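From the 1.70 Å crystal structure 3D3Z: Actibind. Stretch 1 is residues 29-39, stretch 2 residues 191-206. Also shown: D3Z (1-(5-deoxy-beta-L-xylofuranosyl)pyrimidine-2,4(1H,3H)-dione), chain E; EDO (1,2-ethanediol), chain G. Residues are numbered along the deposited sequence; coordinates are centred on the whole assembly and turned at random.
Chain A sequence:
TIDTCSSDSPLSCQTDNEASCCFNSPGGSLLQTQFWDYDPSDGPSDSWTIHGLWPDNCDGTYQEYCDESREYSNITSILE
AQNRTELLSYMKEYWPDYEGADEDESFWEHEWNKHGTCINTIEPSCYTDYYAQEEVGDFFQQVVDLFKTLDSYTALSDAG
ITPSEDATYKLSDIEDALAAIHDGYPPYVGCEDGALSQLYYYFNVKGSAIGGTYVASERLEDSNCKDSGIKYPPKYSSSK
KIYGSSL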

ATOM      1  N   SER A  29       4.565  -2.036 -11.565  1.00 20.95           N
ATOM      2  CA  SER A  29       4.732  -2.723 -10.291  1.00 21.42           C
ATOM      3  C   SER A  29       4.072  -1.871  -9.206  1.00 20.29           C
ATOM      4  O   SER A  29       4.513  -0.749  -8.923  1.00 21.09           O
ATOM      5  N   LEU A  30       2.997  -2.397  -8.640  1.00 20.43           N
ATOM      6  CA  LEU A  30       2.209  -1.672  -7.652  1.00 20.48           C
ATOM      7  C   LEU A  30       2.518  -2.244  -6.277  1.00 20.19           C
ATOM      8  O   LEU A  30       2.288  -3.397  -6.040  1.00 20.74           O
ATOM      9  N   LEU A  31       2.982  -1.384  -5.377  1.00 20.01           N
ATOM     10  CA  LEU A  31       3.403  -1.771  -4.033  1.00 19.68           C
ATOM     11  C   LEU A  31       2.384  -1.327  -3.015  1.00 18.38           C
ATOM     12  O   LEU A  31       2.188  -0.143  -2.837  1.00 17.51           O
ATOM     13  N   GLN A  32       1.760  -2.289  -2.353  1.00 18.11           N
ATOM     14  CA  GLN A  32       0.945  -2.003  -1.179  1.00 18.15           C
ATOM     15  C   GLN A  32       1.879  -2.074   0.033  1.00 17.88           C
ATOM     16  O   GLN A  32       2.392  -3.122   0.395  1.00 17.33           O
ATOM     17  N   THR A  33       2.089  -0.914   0.652  1.00 17.81           N
ATOM     18  CA  THR A  33       3.106  -0.789   1.719  1.00 17.56           C
ATOM     19  C   THR A  33       2.429  -0.605   3.080  1.00 17.44           C
ATOM     20  O   THR A  33       1.348  -0.006   3.176  1.00 15.59           O
ATOM     21  N   GLN A  34       3.054  -1.159   4.120  1.00 16.01           N
ATOM     22  CA  GLN A  34       2.520  -1.139   5.459  1.00 16.21           C
ATOM     23  C   GLN A  34       3.550  -0.757   6.542  1.00 16.52           C
ATOM     24  O   GLN A  34       4.747  -0.916   6.359  1.00 16.87           O
ATOM     25  N   PHE A  35       3.067  -0.281   7.686  1.00 14.92           N
ATOM     26  CA  PHE A  35       3.901   0.039   8.831  1.00 16.32           C
ATOM     27  C   PHE A  35       3.560  -0.790  10.055  1.00 16.41           C
ATOM     28  O   PHE A  35       2.418  -1.109  10.245  1.00 16.82           O
ATOM     29  N   TRP A  36       4.575  -1.062  10.871  1.00 17.98           N
ATOM     30  CA  TRP A  36       4.425  -1.483  12.264  1.00 17.74           C
ATOM     31  C   TRP A  36       4.983  -0.339  13.167  1.00 18.64           C
ATOM     32  O   TRP A  36       6.213  -0.202  13.360  1.00 17.86           O
ATOM     33  N   ASP A  37       4.097   0.531  13.658  1.00 18.41           N
ATOM     34  CA  ASP A  37       4.474   1.697  14.422  1.00 18.78           C
ATOM     35  C   ASP A  37       4.356   1.335  15.901  1.00 19.02           C
ATOM     36  O   ASP A  37       3.257   1.127  16.407  1.00 17.71           O
ATOM     37  N   TYR A  38       5.502   1.171  16.590  1.00 18.92           N
ATOM     38  CA  TYR A  38       5.537   0.760  18.033  1.00 19.52           C
ATOM     39  C   TYR A  38       6.020   1.900  18.985  1.00 19.12           C
ATOM     40  O   TYR A  38       5.596   2.007  20.180  1.00 17.84           O
ATOM     41  N   ASP A  39       6.833   2.826  18.476  1.00 20.01           N
ATOM     42  CA  ASP A  39       7.258   3.927  19.309  1.00 20.24           C
ATOM     43  C   ASP A  39       7.365   5.238  18.550  1.00 20.78           C
ATOM     44  O   ASP A  39       8.410   5.522  18.001  1.00 19.53           O
ATOM     45  N   CYS A 191      13.371  -3.197   8.363  1.00 22.87           N
ATOM     46  CA  CYS A 191      13.656  -3.119   9.803  1.00 23.38           C
ATOM     47  C   CYS A 191      14.204  -1.765  10.145  1.00 22.94           C
ATOM     48  O   CYS A 191      14.802  -1.090   9.307  1.00 23.13           O
ATOM     49  N   GLU A 192      13.955  -1.343  11.377  1.00 23.44           N
ATOM     50  CA  GLU A 192      14.508  -0.114  11.885  1.00 25.06           C
ATOM     51  C   GLU A 192      15.080  -0.409  13.254  1.00 25.22           C
ATOM     52  O   GLU A 192      14.369  -0.912  14.117  1.00 24.26           O
ATOM     53  N   ASP A 193      16.348  -0.087  13.460  1.00 27.01           N
ATOM     54  CA  ASP A 193      16.969  -0.295  14.775  1.00 27.62           C
ATOM     55  C   ASP A 193      16.809  -1.783  15.138  1.00 27.14           C
ATOM     56  O   ASP A 193      16.421  -2.100  16.267  1.00 28.62           O
ATOM     57  N   GLY A 194      17.044  -2.685  14.184  1.00 27.03           N
ATOM     58  CA  GLY A 194      16.773  -4.113  14.419  1.00 26.04           C
ATOM     59  C   GLY A 194      15.354  -4.553  14.723  1.00 26.19           C
ATOM     60  O   GLY A 194      15.131  -5.707  15.109  1.00 25.54           O
ATOM     61  N   ALA A 195      14.365  -3.673  14.530  1.00 24.64           N
ATOM     62  CA  ALA A 195      12.955  -4.024  14.765  1.00 23.95           C
ATOM     63  C   ALA A 195      12.168  -4.011  13.436  1.00 22.20           C
ATOM     64  O   ALA A 195      12.365  -3.166  12.560  1.00 21.56           O
ATOM     65  N   LEU A 196      11.285  -4.981  13.323  1.00 22.74           N
ATOM     66  CA  LEU A 196      10.342  -5.121  12.234  1.00 22.67           C
ATOM     67  C   LEU A 196       9.452  -3.838  12.215  1.00 21.16           C
ATOM     68  O   LEU A 196       8.902  -3.400  13.246  1.00 21.25           O
ATOM     69  N   SER A 197       9.403  -3.239  11.043  1.00 21.06           N
ATOM     70  CA  SER A 197       8.980  -1.855  10.836  1.00 20.98           C
ATOM     71  C   SER A 197       8.102  -1.608   9.584  1.00 20.57           C
ATOM     72  O   SER A 197       7.139  -0.876   9.664  1.00 18.79           O
ATOM     73  N   GLN A 198       8.481  -2.162   8.433  1.00 19.80           N
ATOM     74  CA  GLN A 198       7.818  -1.881   7.147  1.00 20.32           C
ATOM     75  C   GLN A 198       7.706  -3.138   6.284  1.00 20.06           C
ATOM     76  O   GLN A 198       8.597  -4.017   6.337  1.00 19.96           O
ATOM     77  N   LEU A 199       6.662  -3.171   5.458  1.00 18.76           N
ATOM     78  CA  LEU A 199       6.401  -4.241   4.483  1.00 19.69           C
ATOM     79  C   LEU A 199       5.961  -3.617   3.146  1.00 20.57           C
ATOM     80  O   LEU A 199       5.167  -2.623   3.113  1.00 16.81           O
ATOM     81  N   TYR A 200       6.557  -4.096   2.040  1.00 20.78           N
ATOM     82  CA  TYR A 200       6.070  -3.783   0.667  1.00 21.36           C
ATOM     83  C   TYR A 200       5.657  -5.068  -0.053  1.00 22.74           C
ATOM     84  O   TYR A 200       6.495  -5.917  -0.391  1.00 22.93           O
ATOM     85  N   TYR A 201       4.356  -5.203  -0.294  1.00 21.92           N
ATOM     86  CA  TYR A 201       3.816  -6.300  -1.104  1.00 21.15           C
ATOM     87  C   TYR A 201       3.684  -5.841  -2.547  1.00 21.31           C
ATOM     88  O   TYR A 201       2.960  -4.888  -2.833  1.00 21.14           O
ATOM     89  N   TYR A 202       4.390  -6.526  -3.458  1.00 21.35           N
ATOM     90  CA  TYR A 202       4.441  -6.175  -4.875  1.00 21.20           C
ATOM     91  C   TYR A 202       3.371  -6.925  -5.664  1.00 21.43           C
ATOM     92  O   TYR A 202       2.996  -8.073  -5.335  1.00 21.85           O
ATOM     93  N   PHE A 203       2.854  -6.231  -6.673  1.00 21.52           N
ATOM     94  CA  PHE A 203       1.772  -6.728  -7.535  1.00 20.49           C
ATOM     95  C   PHE A 203       1.986  -6.251  -8.957  1.00 19.87           C
ATOM     96  O   PHE A 203       2.514  -5.155  -9.235  1.00 20.08           O
ATOM     97  N   ASN A 204       1.545  -7.070  -9.890  1.00 21.28           N
ATOM     98  CA  ASN A 204       1.271  -6.565 -11.222  1.00 20.87           C
ATOM     99  C   ASN A 204      -0.263  -6.573 -11.386  1.00 20.17           C
ATOM    100  O   ASN A 204      -0.979  -7.248 -10.628  1.00 21.09           O
ATOM    101  N   VAL A 205      -0.737  -5.808 -12.363  1.00 20.74           N
ATOM    102  CA  VAL A 205      -2.179  -5.468 -12.533  1.00 21.51           C
ATOM    103  C   VAL A 205      -2.672  -5.786 -13.954  1.00 22.40           C
ATOM    104  O   VAL A 205      -2.047  -5.438 -14.945  1.00 22.95           O
ATOM    105  N   LYS A 206      -3.822  -6.457 -14.001  1.00 23.78           N
ATOM    106  CA  LYS A 206      -4.600  -6.658 -15.226  1.00 24.94           C
ATOM    107  C   LYS A 206      -5.736  -5.641 -15.198  1.00 23.60           C
ATOM    108  O   LYS A 206      -6.569  -5.673 -14.307  1.00 24.22           O
TER

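What frame holds the side chains in place? Residues 29-35 and 195-206 run antiparallel, with L30, Q32 and Q34 paired to F203, Y201 and L199. Q32 N donates to Y201 O at 2.9 Å and Q34 N to L199 O at 2.8 Å; past the strand end, W36 N still reaches S197 O at 2.8 Å. Because successive residues alternate in direction, neighbours along a strand lie on different faces.

How is the face with L31, T33, F35, Q198, Y200 and Y202 filled? L31 (chi1 m, chi2 p) brings its end nearer the second stretch, so that its CG sits over the face of the Y202 ring, 3.8 Å from the centroid, while L31 CD2 lies 4.0 Å from Y200 CD2. Y202, also m, meets S29 OG at its ring edge, S29 OG to Y202 CD1 being 3.4 Å. T33, in p, sets CG2 3.5 Å from Y200 CD1. F35 is m, and its CE1 approaches Q198 CD at 3.7 Å; on the ligand side F35 CE2 is just 2.9 Å from D3Z C5, a very tight contact.

What orders the polar groups on the other face? Q34 (m, then t) stretches out from the backbone, and Q32 (t, then m) bends along the strand toward it, so that Q34 NE2 donates to Q32 OE1 at 2.8 Å, and the same NE2 lies 3.6 Å from Y201 CE2. Y201 and F203 are both m; the F203 ring turns its edge to Q32, with F203 CE2 4.3 Å from Q32 CB. Farther along, L30 (m, m) places CG 4.0 Å from V205 CG2.

Where do waters and the loop add to the contact? One water donates to both Q34 O (3.0 Å) and Q198 OE1 (2.8 Å), linking backbone to side chain across the strands. Another bridges W36 O (2.5 Å) and S197 OG (3.0 Å). Beyond them Y38, in p, points toward the second stretch, its CZ 3.9 Å from A195 CB.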

ATOM      1  CB  SER A  29       6.223  -2.996  -9.955  1.00 21.01           C
ATOM      2  OG  SER A  29       6.293  -3.609  -8.689  1.00 23.32           O
ATOM      3  CB  LEU A  30       0.695  -1.793  -7.930  1.00 20.10           C
ATOM      4  CG  LEU A  30       0.060  -0.863  -8.965  1.00 21.62           C
ATOM      5  CD1 LEU A  30      -0.059   0.539  -8.369  1.00 20.35           C
ATOM      6  CD2 LEU A  30       0.786  -0.799 -10.209  1.00 18.32           C
ATOM      7  CB  LEU A  31       4.776  -1.157  -3.689  1.00 20.59           C
ATOM      8  CG  LEU A  31       6.026  -1.674  -4.404  1.00 19.90           C
ATOM      9  CD1 LEU A  31       6.021  -1.553  -5.973  1.00 19.18           C
ATOM     10  CD2 LEU A  31       7.198  -0.921  -3.819  1.00 20.01           C
ATOM     11  CB  GLN A  32      -0.234  -2.947  -1.021  1.00 17.49           C
ATOM     12  CG  GLN A  32      -1.406  -2.374  -0.173  1.00 18.41           C
ATOM     13  CD  GLN A  32      -1.098  -2.207   1.316  1.00 15.57           C
ATOM     14  OE1 GLN A  32      -1.019  -3.186   2.078  1.00 18.28           O
ATOM     15  NE2 GLN A  32      -1.065  -0.932   1.780  1.00 14.85           N
ATOM     16  CB  THR A  33       4.073   0.354   1.430  1.00 16.89           C
ATOM     17  OG1 THR A  33       3.348   1.584   1.371  1.00 19.03           O
ATOM     18  CG2 THR A  33       4.736   0.105   0.107  1.00 15.03           C
ATOM     19  CB  GLN A  34       1.949  -2.525   5.769  1.00 17.58           C
ATOM     20  CG  GLN A  34       0.887  -2.990   4.818  1.00 19.17           C
ATOM     21  CD  GLN A  34       0.327  -4.350   5.173  1.00 16.52           C
ATOM     22  OE1 GLN A  34       0.566  -4.868   6.288  1.00 20.04           O
ATOM     23  NE2 GLN A  34      -0.521  -4.882   4.290  1.00 16.34           N
ATOM     24  CB  PHE A  35       3.569   1.452   9.291  1.00 17.03           C
ATOM     25  CG  PHE A  35       4.220   2.508   8.496  1.00 20.27           C
ATOM     26  CD1 PHE A  35       5.560   2.430   8.202  1.00 21.99           C
ATOM     27  CD2 PHE A  35       3.510   3.637   8.099  1.00 20.07           C
ATOM     28  CE1 PHE A  35       6.171   3.432   7.525  1.00 21.10           C
ATOM     29  CE2 PHE A  35       4.140   4.637   7.409  1.00 21.44           C
ATOM     30  CZ  PHE A  35       5.461   4.532   7.125  1.00 21.68           C
ATOM     31  CB  TRP A  36       5.148  -2.847  12.485  1.00 18.04           C
ATOM     32  CG  TRP A  36       4.978  -3.350  13.865  1.00 17.88           C
ATOM     33  CD1 TRP A  36       5.920  -3.355  14.896  1.00 18.79           C
ATOM     34  CD2 TRP A  36       3.790  -3.912  14.405  1.00 20.57           C
ATOM     35  NE1 TRP A  36       5.352  -3.871  16.034  1.00 19.14           N
ATOM     36  CE2 TRP A  36       4.066  -4.254  15.756  1.00 19.52           C
ATOM     37  CE3 TRP A  36       2.522  -4.195  13.877  1.00 19.16           C
ATOM     38  CZ2 TRP A  36       3.111  -4.820  16.580  1.00 19.43           C
ATOM     39  CZ3 TRP A  36       1.567  -4.772  14.710  1.00 18.74           C
ATOM     40  CH2 TRP A  36       1.872  -5.084  16.041  1.00 19.14           C
ATOM     41  CB  ASP A  37       3.568   2.906  14.096  1.00 19.29           C
ATOM     42  CG  ASP A  37       3.787   3.491  12.691  1.00 21.08           C
ATOM     43  OD1 ASP A  37       4.837   3.248  12.051  1.00 25.81           O
ATOM     44  OD2 ASP A  37       2.870   4.235  12.213  1.00 19.34           O
ATOM     45  CB  TYR A  38       6.376  -0.540  18.187  1.00 20.16           C
ATOM     46  CG  TYR A  38       7.765  -0.349  17.684  1.00 18.53           C
ATOM     47  CD1 TYR A  38       8.089  -0.660  16.350  1.00 16.81           C
ATOM     48  CD2 TYR A  38       8.732   0.286  18.474  1.00 22.32           C
ATOM     49  CE1 TYR A  38       9.345  -0.389  15.836  1.00 20.49           C
ATOM     50  CE2 TYR A  38      10.012   0.541  17.972  1.00 20.74           C
ATOM     51  CZ  TYR A  38      10.315   0.180  16.661  1.00 18.64           C
ATOM     52  OH  TYR A  38      11.562   0.492  16.158  1.00 22.04           O
ATOM     53  CB  ASP A  39       8.609   3.605  20.012  1.00 20.49           C
ATOM     54  CG  ASP A  39       9.071   4.730  20.974  1.00 20.75           C
ATOM     55  OD1 ASP A  39       8.317   5.701  21.186  1.00 22.26           O
ATOM     56  OD2 ASP A  39      10.210   4.662  21.536  1.00 24.09           O
ATOM     57  CB  CYS A 191      14.689  -4.185  10.224  1.00 23.93           C
ATOM     58  SG  CYS A 191      14.052  -5.820  10.309  1.00 25.14           S
ATOM     59  CB  GLU A 192      13.421   0.945  12.053  1.00 24.98           C
ATOM     60  CG  GLU A 192      13.958   2.350  12.317  1.00 26.39           C
ATOM     61  CD  GLU A 192      14.670   2.935  11.122  1.00 30.82           C
ATOM     62  OE1 GLU A 192      14.325   2.511  10.005  1.00 35.55           O
ATOM     63  OE2 GLU A 192      15.569   3.803  11.268  1.00 32.90           O
ATOM     64  CB  ASP A 193      16.289   0.583  15.871  1.00 27.62           C
ATOM     65  CG  ASP A 193      16.486   2.102  15.652  1.00 32.14           C
ATOM     66  OD1 ASP A 193      17.653   2.501  15.632  1.00 36.12           O
ATOM     67  OD2 ASP A 193      15.513   2.901  15.513  1.00 34.29           O
ATOM     68  CB  ALA A 195      12.306  -3.073  15.772  1.00 22.96           C
ATOM     69  CB  LEU A 196       9.578  -6.464  12.424  1.00 23.44           C
ATOM     70  CG  LEU A 196       8.804  -7.148  11.323  1.00 24.59           C
ATOM     71  CD1 LEU A 196       9.642  -7.436  10.094  1.00 25.05           C
ATOM     72  CD2 LEU A 196       8.131  -8.404  11.919  1.00 22.76           C
ATOM     73  CB  SER A 197      10.216  -0.997  10.724  1.00 21.66           C
ATOM     74  OG  SER A 197       9.806   0.328  10.542  1.00 24.58           O
ATOM     75  CB  GLN A 198       8.619  -0.830   6.377  1.00 20.61           C
ATOM     76  CG  GLN A 198       8.677   0.562   7.069  1.00 22.30           C
ATOM     77  CD  GLN A 198       9.131   1.666   6.163  1.00 22.35           C
ATOM     78  OE1 GLN A 198       8.634   1.785   5.050  1.00 22.28           O
ATOM     79  NE2 GLN A 198      10.105   2.502   6.638  1.00 21.10           N
ATOM     80  CB  LEU A 199       5.353  -5.219   5.008  1.00 19.90           C
ATOM     81  CG  LEU A 199       5.610  -6.046   6.279  1.00 21.85           C
ATOM     82  CD1 LEU A 199       4.383  -6.847   6.668  1.00 19.37           C
ATOM     83  CD2 LEU A 199       6.840  -6.980   6.107  1.00 18.59           C
ATOM     84  CB  TYR A 200       7.074  -3.084  -0.241  1.00 21.90           C
ATOM     85  CG  TYR A 200       7.961  -1.973   0.274  1.00 20.96           C
ATOM     86  CD1 TYR A 200       7.670  -1.220   1.435  1.00 22.12           C
ATOM     87  CD2 TYR A 200       9.114  -1.636  -0.437  1.00 21.22           C
ATOM     88  CE1 TYR A 200       8.513  -0.206   1.849  1.00 22.44           C
ATOM     89  CE2 TYR A 200       9.953  -0.623  -0.024  1.00 22.22           C
ATOM     90  CZ  TYR A 200       9.654   0.101   1.105  1.00 22.59           C
ATOM     91  OH  TYR A 200      10.513   1.123   1.485  1.00 22.53           O
ATOM     92  CB  TYR A 201       2.473  -6.742  -0.552  1.00 19.94           C
ATOM     93  CG  TYR A 201       2.428  -7.320   0.842  1.00 20.85           C
ATOM     94  CD1 TYR A 201       2.513  -8.711   1.051  1.00 18.76           C
ATOM     95  CD2 TYR A 201       2.201  -6.521   1.957  1.00 18.55           C
ATOM     96  CE1 TYR A 201       2.388  -9.250   2.317  1.00 19.16           C
ATOM     97  CE2 TYR A 201       2.103  -7.068   3.211  1.00 19.36           C
ATOM     98  CZ  TYR A 201       2.237  -8.427   3.386  1.00 20.14           C
ATOM     99  OH  TYR A 201       2.121  -8.999   4.620  1.00 22.65           O
ATOM    100  CB  TYR A 202       5.815  -6.470  -5.491  1.00 22.05           C
ATOM    101  CG  TYR A 202       6.959  -5.620  -4.953  1.00 21.88           C
ATOM    102  CD1 TYR A 202       7.570  -4.669  -5.734  1.00 21.95           C
ATOM    103  CD2 TYR A 202       7.444  -5.799  -3.651  1.00 24.88           C
ATOM    104  CE1 TYR A 202       8.628  -3.872  -5.228  1.00 22.34           C
ATOM    105  CE2 TYR A 202       8.515  -5.017  -3.143  1.00 21.86           C
ATOM    106  CZ  TYR A 202       9.097  -4.084  -3.944  1.00 24.04           C
ATOM    107  OH  TYR A 202      10.134  -3.323  -3.441  1.00 24.01           O
ATOM    108  CB  PHE A 203       0.417  -6.162  -7.100  1.00 20.37           C
ATOM    109  CG  PHE A 203      -0.084  -6.696  -5.824  1.00 18.80           C
ATOM    110  CD1 PHE A 203      -0.793  -7.874  -5.799  1.00 19.54           C
ATOM    111  CD2 PHE A 203       0.140  -6.003  -4.638  1.00 18.36           C
ATOM    112  CE1 PHE A 203      -1.272  -8.350  -4.639  1.00 19.53           C
ATOM    113  CE2 PHE A 203      -0.329  -6.492  -3.478  1.00 21.12           C
ATOM    114  CZ  PHE A 203      -1.041  -7.653  -3.477  1.00 19.69           C
ATOM    115  CB  ASN A 204       1.970  -7.380 -12.314  1.00 21.59           C
ATOM    116  CG  ASN A 204       3.529  -7.394 -12.187  1.00 23.60           C
ATOM    117  OD1 ASN A 204       4.192  -6.371 -12.004  1.00 24.05           O
ATOM    118  ND2 ASN A 204       4.083  -8.566 -12.318  1.00 22.79           N
ATOM    119  CB  VAL A 205      -2.483  -3.986 -12.133  1.00 21.07           C
ATOM    120  CG1 VAL A 205      -3.982  -3.651 -12.301  1.00 20.32           C
ATOM    121  CG2 VAL A 205      -2.073  -3.760 -10.652  1.00 18.21           C
ATOM    122  CB  LYS A 206      -5.165  -8.068 -15.251  1.00 25.76           C
ATOM    123  CG  LYS A 206      -4.105  -9.167 -15.288  1.00 29.38           C
ATOM    124  CD  LYS A 206      -4.692 -10.560 -14.971  1.00 29.39           C
ATOM    125  CE  LYS A 206      -5.301 -11.220 -16.211  1.00 34.63           C
ATOM    126  NZ  LYS A 206      -4.303 -11.545 -17.302  1.00 36.46           N
TER
HETATM  127  N1  D3Z E 252       5.314   8.759   8.299  0.50 41.40           N
HETATM  128  C2  D3Z E 252       4.128   9.447   8.621  0.50 40.68           C
HETATM  129  N3  D3Z E 252       3.150   8.806   9.255  0.50 40.48           N
HETATM  130  C4  D3Z E 252       3.250   7.519   9.588  0.50 40.63           C
HETATM  131  C5  D3Z E 252       4.400   6.844   9.276  0.50 41.14           C
HETATM  132  C6  D3Z E 252       5.446   7.482   8.622  0.50 41.09           C
HETATM  133  O2  D3Z E 252       3.973  10.651   8.330  0.50 40.41           O
HETATM  134  O4  D3Z E 252       2.344   6.906  10.190  0.50 40.47           O
HETATM  135  C1' D3Z E 252       6.386   9.422   7.602  0.50 41.89           C
HETATM  136  C2' D3Z E 252       5.738  10.560   6.842  0.50 44.08           C
HETATM  137  O2' D3Z E 252       6.145  11.820   7.405  0.50 45.72           O
HETATM  138  C3' D3Z E 252       6.111  10.354   5.384  0.50 43.14           C
HETATM  139  C4' D3Z E 252       6.996   9.122   5.325  0.50 44.13           C
HETATM  140  O3' D3Z E 252       4.952  10.129   4.598  0.50 43.55           O
HETATM  141  O4' D3Z E 252       6.983   8.533   6.640  0.50 44.33           O
HETATM  142  C5' D3Z E 252       6.480   8.172   4.251  0.50 43.85           C
HETATM  143  C1  EDO G 254       7.512   5.248  13.810  1.00 44.20           C
HETATM  144  O1  EDO G 254       6.649   4.864  14.883  1.00 44.16           O
HETATM  145  C2  EDO G 254       8.135   6.625  14.042  1.00 43.50           C
HETATM  146  O2  EDO G 254       9.096   6.506  15.092  1.00 44.19           O
HETATM  147  O   HOH W   1       6.089   0.911   4.430  1.00 19.58           O
HETATM  148  O   HOH W   2       8.201   1.210  12.945  1.00 23.96           O